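Long-range contact in molybdopterin synthase catalytic subunit (Homo sapiens, PDB 5MPO), which catalyses the transfer of two sulfur atoms from the thiocarboxylated small subunit to precursor Z, forming the dithiolene group of molybdopterin: residues P72-E77 with A135-W140. Numbering follows the deposited sequence.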
loop_
_atom_site.group_PDB
_atom_site.type_symbol
_atom_site.label_atom_id
_atom_site.label_comp_id
_atom_site.label_asym_id
_atom_site.label_seq_id
_atom_site.Cartn_x
_atom_site.Cartn_y
_atom_site.Cartn_z
ATOM N N PRO C 72 2.084 23.686 14.160
ATOM C CA PRO C 72 2.283 23.154 12.825
ATOM C C PRO C 72 3.537 22.300 12.604
ATOM O O PRO C 72 3.823 21.984 11.446
ATOM C CB PRO C 72 2.390 24.453 11.983
ATOM C CG PRO C 72 2.884 25.497 12.945
ATOM C CD PRO C 72 2.819 24.943 14.338
ATOM N N MET C 73 4.273 21.926 13.657
ATOM C CA MET C 73 5.528 21.194 13.469
ATOM C C MET C 73 5.301 19.828 12.781
ATOM O O MET C 73 6.107 19.389 11.963
ATOM C CB MET C 73 6.220 20.928 14.803
ATOM C CG MET C 73 7.639 20.373 14.653
ATOM S SD MET C 73 8.368 19.885 16.218
ATOM C CE MET C 73 9.901 19.048 15.793
ATOM N N ALA C 74 4.224 19.156 13.148
ATOM C CA ALA C 74 3.907 17.859 12.565
ATOM C C ALA C 74 3.700 18.005 11.081
ATOM O O ALA C 74 4.136 17.161 10.308
ATOM C CB ALA C 74 2.667 17.289 13.184
ATOM N N GLU C 75 3.086 19.111 10.697
ATOM C CA GLU C 75 3.021 19.495 9.293
ATOM C C GLU C 75 4.383 19.656 8.628
ATOM O O GLU C 75 4.653 19.054 7.571
ATOM C CB GLU C 75 2.230 20.748 9.112
ATOM C CG GLU C 75 1.508 20.763 7.781
ATOM C CD GLU C 75 0.270 21.620 7.831
ATOM O OE1 GLU C 75 -0.077 22.182 6.758
ATOM O OE2 GLU C 75 -0.329 21.709 8.947
ATOM N N ASN C 76 5.254 20.431 9.260
ATOM C CA ASN C 76 6.562 20.653 8.687
ATOM C C ASN C 76 7.311 19.312 8.554
ATOM O O ASN C 76 8.040 19.099 7.539
ATOM C CB ASN C 76 7.382 21.644 9.497
ATOM C CG ASN C 76 8.575 22.193 8.709
ATOM O OD1 ASN C 76 8.406 22.682 7.587
ATOM N ND2 ASN C 76 9.791 22.118 9.288
ATOM N N GLU C 77 7.112 18.421 9.532
ATOM C CA GLU C 77 7.905 17.196 9.602
ATOM C C GLU C 77 7.446 16.248 8.512
ATOM O O GLU C 77 8.253 15.626 7.849
ATOM C CB GLU C 77 7.871 16.504 10.968
ATOM C CG GLU C 77 8.777 17.107 12.030
ATOM C CD GLU C 77 10.259 17.104 11.760
ATOM O OE1 GLU C 77 10.873 16.029 11.608
ATOM O OE2 GLU C 77 10.851 18.207 11.807
ATOM N N ALA C 135 8.241 7.453 13.621
ATOM C CA ALA C 135 9.505 7.711 14.277
ATOM C C ALA C 135 9.800 9.220 14.572
ATOM O O ALA C 135 10.545 9.538 15.454
ATOM C CB ALA C 135 10.606 7.171 13.374
ATOM N N LYS C 136 9.261 10.122 13.778
ATOM C CA LYS C 136 9.725 11.485 13.730
ATOM C C LYS C 136 8.670 12.548 13.928
ATOM O O LYS C 136 9.010 13.617 14.336
ATOM C CB LYS C 136 10.373 11.721 12.366
ATOM C CG LYS C 136 11.858 12.043 12.398
ATOM C CD LYS C 136 12.736 10.956 13.013
ATOM C CE LYS C 136 14.095 11.579 13.211
ATOM N NZ LYS C 136 15.012 10.635 13.872
ATOM N N VAL C 137 7.400 12.264 13.644
ATOM C CA VAL C 137 6.380 13.278 13.627
ATOM C C VAL C 137 5.706 13.397 15.007
ATOM O O VAL C 137 5.204 12.398 15.509
ATOM C CB VAL C 137 5.401 13.019 12.474
ATOM C CG1 VAL C 137 4.310 14.084 12.355
ATOM C CG2 VAL C 137 6.198 13.028 11.148
ATOM N N PRO C 138 5.687 14.634 15.616
ATOM C CA PRO C 138 5.170 14.883 16.973
ATOM C C PRO C 138 3.665 14.728 17.071
ATOM O O PRO C 138 2.922 15.697 16.960
ATOM C CB PRO C 138 5.623 16.309 17.255
ATOM C CG PRO C 138 5.632 16.943 15.952
ATOM C CD PRO C 138 6.152 15.890 15.022
ATOM N N ILE C 139 3.254 13.459 17.166
ATOM C CA ILE C 139 1.872 13.020 17.295
ATOM C C ILE C 139 1.895 11.938 18.378
ATOM O O ILE C 139 2.951 11.318 18.600
ATOM C CB ILE C 139 1.346 12.391 16.006
ATOM C CG1 ILE C 139 1.426 13.347 14.829
ATOM C CG2 ILE C 139 -0.113 11.972 16.133
ATOM C CD1 ILE C 139 1.497 12.613 13.511
ATOM N N TRP C 140 0.783 11.770 19.098
ATOM C CA TRP C 140 0.717 10.880 20.277
ATOM C C TRP C 140 -0.680 10.331 20.378
ATOM O O TRP C 140 -1.616 11.064 20.068
ATOM C CB TRP C 140 1.022 11.626 21.616
ATOM C CG TRP C 140 2.344 12.220 21.695
ATOM C CD1 TRP C 140 3.485 11.647 22.200
ATOM C CD2 TRP C 140 2.708 13.537 21.244
ATOM N NE1 TRP C 140 4.565 12.520 22.060
ATOM C CE2 TRP C 140 4.108 13.691 21.484
ATOM C CE3 TRP C 140 1.981 14.611 20.671
ATOM C CZ2 TRP C 140 4.795 14.884 21.189
ATOM C CZ3 TRP C 140 2.671 15.773 20.328
ATOM C CH2 TRP C 140 4.074 15.910 20.611
#
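Met73, Ala74 and Glu77 meet Val137 and Pro138 in a buried, mainly apolar contact, where the first turn of helix 73-88 packs on the linker between helix 119-136 and strand 139-145. The backbones come nearest at Ala74 and Val137, whose CA atoms lie 5.3 Å apart, a short spacing consistent with the small alanine side chain. Ala74 CB touches Val137 CG1 at 3.7 Å, and the Pro138 ring turns its CG to the start of the helix, 3.8 Å from Ala74 N. Pro138 is the centre of an inverse gamma turn, closed by a weak hydrogen bond from Ile139 N to Val137 O (2.8 Å). With CG anti to the backbone N (chi1 -171°), Met73 runs extended across the proline at about a right angle, its SD 4.0 Å from Pro138 CG. Val137 sets its two methyls against one side of the helix: while CG1 meets Ala74, CG2 lies 3.9 Å from Glu77 CB, and Val78 and Ile81 of the same helix also touch this valine. Glu77 bends at chi2 (-62°), and its CG comes within 4.2 Å of Pro138 CD. Its carboxylate is held within its own helix by a salt bridge from OE2 to Lys80. An alanine in place of Glu77 would probably leave Lys80 without this mate and open a gap beside the Pro138 ring. Pro138 also packs on an aromatic side chain of another protein in the assembly, and an aromatic side chain of that protein hydrogen-bonds Lys136 O. The chemistry thus implies van der Waals joining of apolar groups, while Glu77 OE2 and Lys136 O bond outside the two segments.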